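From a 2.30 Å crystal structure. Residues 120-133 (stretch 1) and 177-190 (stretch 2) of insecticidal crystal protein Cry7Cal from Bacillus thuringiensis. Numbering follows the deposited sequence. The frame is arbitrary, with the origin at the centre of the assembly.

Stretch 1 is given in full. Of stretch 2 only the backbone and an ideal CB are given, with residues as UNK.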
# COMPACT_ATOMS: atom_id res chain seq x y z
N THR A 120 11.16 -21.03 -19.43
CA THR A 120 10.11 -20.09 -19.01
C THR A 120 10.71 -18.76 -18.60
O THR A 120 10.15 -17.69 -18.89
CB THR A 120 9.26 -20.67 -17.87
OG1 THR A 120 8.57 -21.83 -18.31
CG2 THR A 120 8.23 -19.66 -17.40
N GLU A 121 11.88 -18.80 -17.95
CA GLU A 121 12.52 -17.56 -17.51
C GLU A 121 13.02 -16.76 -18.71
O GLU A 121 13.00 -15.53 -18.68
CB GLU A 121 13.66 -17.90 -16.54
CG GLU A 121 14.13 -16.71 -15.70
CD GLU A 121 15.09 -15.79 -16.45
OE1 GLU A 121 15.87 -16.30 -17.29
OE2 GLU A 121 15.08 -14.55 -16.20
N ASN A 122 13.46 -17.45 -19.77
CA ASN A 122 13.80 -16.75 -21.00
C ASN A 122 12.58 -16.10 -21.63
O ASN A 122 12.69 -15.00 -22.19
CB ASN A 122 14.49 -17.72 -21.98
CG ASN A 122 15.98 -17.96 -21.64
OD1 ASN A 122 16.61 -17.19 -20.91
ND2 ASN A 122 16.54 -19.04 -22.17
N LEU A 123 11.40 -16.72 -21.54
CA LEU A 123 10.20 -16.07 -22.07
C LEU A 123 9.98 -14.72 -21.40
O LEU A 123 9.65 -13.73 -22.06
CB LEU A 123 8.96 -16.95 -21.93
CG LEU A 123 7.73 -16.44 -22.71
CD1 LEU A 123 8.14 -16.10 -24.14
CD2 LEU A 123 6.59 -17.45 -22.74
N PHE A 124 10.16 -14.65 -20.08
CA PHE A 124 10.03 -13.36 -19.41
C PHE A 124 11.03 -12.35 -19.97
O PHE A 124 10.65 -11.23 -20.31
CB PHE A 124 10.18 -13.53 -17.89
CG PHE A 124 8.91 -14.00 -17.19
CD1 PHE A 124 7.92 -13.09 -16.85
CD2 PHE A 124 8.72 -15.33 -16.88
CE1 PHE A 124 6.76 -13.51 -16.20
CE2 PHE A 124 7.58 -15.77 -16.23
CZ PHE A 124 6.59 -14.86 -15.89
N LYS A 125 12.30 -12.74 -20.10
CA LYS A 125 13.28 -11.84 -20.71
C LYS A 125 12.80 -11.38 -22.07
O LYS A 125 12.77 -10.18 -22.36
CB LYS A 125 14.63 -12.51 -20.83
CG LYS A 125 15.32 -12.73 -19.52
CD LYS A 125 16.57 -13.57 -19.75
CE LYS A 125 17.30 -13.80 -18.44
NZ LYS A 125 17.97 -15.12 -18.49
N PHE A 126 12.39 -12.32 -22.92
CA PHE A 126 11.88 -11.95 -24.24
C PHE A 126 10.60 -11.13 -24.15
O PHE A 126 10.40 -10.19 -24.94
CB PHE A 126 11.66 -13.21 -25.08
CG PHE A 126 11.09 -12.94 -26.45
CD1 PHE A 126 9.72 -12.93 -26.66
CD2 PHE A 126 11.93 -12.68 -27.52
CE1 PHE A 126 9.20 -12.67 -27.92
CE2 PHE A 126 11.41 -12.43 -28.78
CZ PHE A 126 10.05 -12.43 -28.98
N ALA A 127 9.71 -11.45 -23.20
CA ALA A 127 8.36 -10.87 -23.24
C ALA A 127 8.24 -9.53 -22.53
O ALA A 127 7.48 -8.67 -22.98
CB ALA A 127 7.35 -11.84 -22.63
N MET A 128 8.94 -9.34 -21.41
CA MET A 128 8.83 -8.09 -20.66
C MET A 128 8.89 -6.82 -21.51
O MET A 128 8.07 -5.92 -21.25
CB MET A 128 9.91 -8.04 -19.56
CG MET A 128 9.60 -8.97 -18.38
SD MET A 128 7.94 -8.71 -17.66
CE MET A 128 8.11 -7.10 -16.91
N PRO A 129 9.80 -6.68 -22.50
CA PRO A 129 9.80 -5.43 -23.29
C PRO A 129 8.47 -5.13 -23.96
O PRO A 129 8.15 -3.96 -24.16
CB PRO A 129 10.92 -5.66 -24.32
CG PRO A 129 11.85 -6.58 -23.65
CD PRO A 129 10.97 -7.52 -22.83
N SER A 130 7.69 -6.15 -24.33
CA SER A 130 6.37 -5.89 -24.92
C SER A 130 5.42 -5.20 -23.94
O SER A 130 4.39 -4.66 -24.38
CB SER A 130 5.74 -7.20 -25.39
OG SER A 130 6.59 -7.89 -26.30
N PHE A 131 5.72 -5.20 -22.64
CA PHE A 131 4.84 -4.58 -21.65
C PHE A 131 5.28 -3.16 -21.32
O PHE A 131 4.71 -2.54 -20.41
CB PHE A 131 4.78 -5.44 -20.38
CG PHE A 131 4.46 -6.90 -20.64
CD1 PHE A 131 3.49 -7.27 -21.57
CD2 PHE A 131 5.15 -7.90 -19.97
CE1 PHE A 131 3.21 -8.59 -21.81
CE2 PHE A 131 4.88 -9.22 -20.21
CZ PHE A 131 3.91 -9.57 -21.13
N ARG A 132 6.27 -2.64 -22.04
CA ARG A 132 6.74 -1.26 -21.92
C ARG A 132 7.03 -0.67 -23.30
O ARG A 132 7.95 0.14 -23.45
CB ARG A 132 7.97 -1.16 -21.01
CG ARG A 132 9.10 -2.13 -21.35
CD ARG A 132 10.43 -1.57 -20.89
NE ARG A 132 11.53 -2.52 -20.94
CZ ARG A 132 12.34 -2.73 -21.99
NH1 ARG A 132 12.17 -2.05 -23.13
NH2 ARG A 132 13.32 -3.62 -21.90
N SER A 133 6.26 -1.09 -24.30
CA SER A 133 6.30 -0.54 -25.65
C SER A 133 6.42 0.98 -25.65
O SER A 133 5.67 1.67 -24.97
CB SER A 133 5.03 -0.95 -26.39
OG SER A 133 5.33 -1.63 -27.60
N UNK A 177 21.97 -13.11 -9.21
CA UNK A 177 22.40 -11.76 -9.58
C UNK A 177 21.49 -11.15 -10.63
O UNK A 177 21.25 -9.94 -10.62
CB UNK A 177 23.84 -11.78 -10.09
N UNK A 178 21.01 -11.95 -11.58
CA UNK A 178 20.01 -11.44 -12.51
C UNK A 178 18.78 -10.94 -11.75
O UNK A 178 18.28 -9.85 -12.02
CB UNK A 178 19.61 -12.52 -13.52
N UNK A 179 18.31 -11.72 -10.76
CA UNK A 179 17.13 -11.32 -10.00
C UNK A 179 17.36 -9.98 -9.30
O UNK A 179 16.52 -9.08 -9.35
CB UNK A 179 16.77 -12.40 -8.98
N UNK A 180 18.52 -9.84 -8.67
CA UNK A 180 18.88 -8.59 -8.00
C UNK A 180 18.81 -7.41 -8.95
O UNK A 180 18.26 -6.36 -8.60
CB UNK A 180 20.28 -8.69 -7.40
N UNK A 181 19.36 -7.55 -10.16
CA UNK A 181 19.24 -6.49 -11.14
C UNK A 181 17.80 -6.22 -11.55
O UNK A 181 17.39 -5.06 -11.72
CB UNK A 181 20.07 -6.84 -12.38
N UNK A 182 17.02 -7.28 -11.78
CA UNK A 182 15.63 -7.09 -12.19
C UNK A 182 14.80 -6.43 -11.09
O UNK A 182 13.87 -5.66 -11.39
CB UNK A 182 15.01 -8.43 -12.58
N UNK A 183 15.10 -6.70 -9.82
CA UNK A 183 14.40 -6.00 -8.75
C UNK A 183 14.55 -4.50 -8.94
O UNK A 183 13.56 -3.74 -8.91
CB UNK A 183 14.93 -6.43 -7.38
N UNK A 184 15.77 -4.05 -9.19
CA UNK A 184 16.02 -2.61 -9.32
C UNK A 184 15.44 -2.07 -10.63
O UNK A 184 14.94 -0.94 -10.68
CB UNK A 184 17.52 -2.32 -9.25
N UNK A 185 15.52 -2.85 -11.71
CA UNK A 185 14.98 -2.39 -12.97
C UNK A 185 13.46 -2.25 -12.89
O UNK A 185 12.90 -1.20 -13.25
CB UNK A 185 15.37 -3.35 -14.10
N UNK A 186 12.78 -3.30 -12.42
CA UNK A 186 11.32 -3.31 -12.41
C UNK A 186 10.77 -2.27 -11.44
O UNK A 186 9.81 -1.57 -11.76
CB UNK A 186 10.80 -4.70 -12.04
N UNK A 187 11.40 -2.13 -10.28
CA UNK A 187 11.02 -1.10 -9.32
C UNK A 187 11.19 0.29 -9.90
O UNK A 187 10.30 1.13 -9.79
CB UNK A 187 11.85 -1.23 -8.04
N UNK A 188 12.35 0.55 -10.53
CA UNK A 188 12.59 1.88 -11.11
C UNK A 188 11.58 2.20 -12.19
O UNK A 188 11.10 3.33 -12.28
CB UNK A 188 14.01 1.97 -11.68
N UNK A 189 11.29 1.24 -13.05
CA UNK A 189 10.30 1.47 -14.09
C UNK A 189 8.93 1.80 -13.50
O UNK A 189 8.28 2.76 -13.91
CB UNK A 189 10.20 0.24 -15.00
N UNK A 190 8.48 1.01 -12.51
CA UNK A 190 7.14 1.24 -11.94
C UNK A 190 7.05 2.60 -11.26
O UNK A 190 6.03 3.29 -11.39
CB UNK A 190 6.79 0.14 -10.94

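Positions 177-190 form one continuous helix, phi/psi near -60/-45. Its axis approaches that of helix 120-127 no closer than 13.7 Å, at 32° between N-to-C directions, and no ideal CB has an atom of stretch 1 within 5.5 Å. Contact therefore depends on side-chain atoms beyond CB.

Position 177 is out of reach, so almost any helix-compatible residue would suit; it is Asn 177.

At 178, CA-to-CB points toward stretch 1, where Lys 125 NZ lies 2.7 Å from Glu 121 OE1 in a salt bridge. A long acidic or neutral polar chain would suit. Glu 178, extended (chi1 m, chi2 t), places OE2 3.4 Å from Lys 125 NZ, a salt bridge with a weak hydrogen bond; water 1 accepts a weak hydrogen bond from this NZ and donates to Glu 178 OE1. Lys 125 thus bridges two acids; Glu 121 OE2 and Glu 178 OE2 are 4.1 Å apart.

Position 179 points sideways and 180 is out of reach, so polar or apolar residues would do; they are Gln 179 and Lys 180. At 181 a CB has room, so any residue, with or without a side chain, would suit; it is Gly 181.

Position 182 points toward stretch 1, across a gap suiting a large aromatic or a long flexible chain. Tyr 182 (chi1 m) brings OH to 3.2 Å from Lys 125 CG, and its CE2 lies 4.1 Å from Glu 121 OE2; both neighbours are oblique to the ring.

Positions 183 and 184, out of reach, could be polar or apolar; they are Val 183 and Glu 184.

Position 185 points toward stretch 1, with the Arg 132 guanidinium beyond, favouring an acid or polar amide. Glu 185 reaches it through water 3, which accepts from Arg 132 NE and donates to Glu 185 OE1.

At 186 CB points sideways, but a long aromatic or apolar side chain could reach Met 128. Tyr 186 (chi1 m) brings OH to 3.6 Å from Met 128 CG, while Met 128 CE lies over one ring face, 4.2 Å from Tyr 186 CE1.

Positions 187 and 188, out of reach, would accept most residues; Thr 187 OG1 donates to Val 183 O at 2.6 Å, and Asp 188 follows.

Position 189 points toward stretch 1 near Arg 132, inviting a medium or large polar or aromatic group. His 189 (chi1 t) sets CE1 3.7 Å from Arg 132 CB, and water 2 joins its NE2 to Phe 131 O.

Position 190, out of reach, is equally unconstrained; it is Cys 190.

Stretch 2, residues 177-190: NEQKGYVEEYTDHC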
# COMPACT_ATOMS: atom_id res chain seq x y z
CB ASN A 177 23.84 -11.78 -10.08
CG ASN A 177 24.83 -12.17 -9.00
OD1 ASN A 177 24.63 -11.86 -7.82
ND2 ASN A 177 25.90 -12.84 -9.39
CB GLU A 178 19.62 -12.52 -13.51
CG GLU A 178 20.70 -12.84 -14.51
CD GLU A 178 20.27 -13.92 -15.47
OE1 GLU A 178 21.11 -14.33 -16.31
OE2 GLU A 178 19.08 -14.34 -15.36
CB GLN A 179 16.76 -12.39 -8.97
CG GLN A 179 15.41 -12.14 -8.27
CD GLN A 179 15.19 -12.99 -7.03
OE1 GLN A 179 16.08 -13.14 -6.19
NE2 GLN A 179 13.98 -13.54 -6.89
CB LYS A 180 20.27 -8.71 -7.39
CG LYS A 180 20.68 -7.49 -6.59
CD LYS A 180 22.03 -7.69 -5.88
CE LYS A 180 21.92 -8.68 -4.71
NZ LYS A 180 21.50 -8.03 -3.42
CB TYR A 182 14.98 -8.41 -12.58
CG TYR A 182 15.42 -8.96 -13.91
CD1 TYR A 182 15.26 -8.22 -15.08
CD2 TYR A 182 15.95 -10.24 -14.01
CE1 TYR A 182 15.65 -8.74 -16.30
CE2 TYR A 182 16.33 -10.76 -15.22
CZ TYR A 182 16.19 -10.00 -16.36
OH TYR A 182 16.58 -10.55 -17.56
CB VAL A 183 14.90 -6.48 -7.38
CG1 VAL A 183 14.38 -5.58 -6.28
CG2 VAL A 183 14.46 -7.91 -7.14
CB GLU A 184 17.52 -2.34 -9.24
CG GLU A 184 17.90 -0.86 -9.19
CD GLU A 184 19.39 -0.62 -9.39
OE1 GLU A 184 20.22 -1.37 -8.80
OE2 GLU A 184 19.75 0.31 -10.14
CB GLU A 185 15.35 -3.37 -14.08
CG GLU A 185 14.92 -2.91 -15.48
CD GLU A 185 15.31 -3.93 -16.55
OE1 GLU A 185 14.45 -4.24 -17.41
OE2 GLU A 185 16.47 -4.42 -16.51
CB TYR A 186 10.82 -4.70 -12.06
CG TYR A 186 11.18 -5.78 -13.06
CD1 TYR A 186 11.59 -5.47 -14.36
CD2 TYR A 186 11.09 -7.12 -12.72
CE1 TYR A 186 11.91 -6.47 -15.28
CE2 TYR A 186 11.40 -8.12 -13.62
CZ TYR A 186 11.82 -7.79 -14.90
OH TYR A 186 12.11 -8.81 -15.78
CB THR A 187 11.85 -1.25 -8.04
OG1 THR A 187 11.67 -2.57 -7.50
CG2 THR A 187 11.47 -0.21 -7.00
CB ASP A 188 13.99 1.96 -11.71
CG ASP A 188 15.09 2.04 -10.66
OD1 ASP A 188 14.77 2.16 -9.46
OD2 ASP A 188 16.28 2.01 -11.07
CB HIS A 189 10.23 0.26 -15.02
CG HIS A 189 9.31 0.46 -16.18
ND1 HIS A 189 9.71 1.04 -17.36
CD2 HIS A 189 7.98 0.20 -16.32
CE1 HIS A 189 8.69 1.11 -18.19
NE2 HIS A 189 7.62 0.61 -17.58
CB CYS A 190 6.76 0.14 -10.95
SG CYS A 190 6.58 -1.50 -11.71
O HOH W 1 20.36 -16.53 -17.99
O HOH W 2 5.31 -0.17 -18.87
O HOH W 3 12.29 -2.99 -17.99
O HOH W 4 12.22 -5.12 -19.69
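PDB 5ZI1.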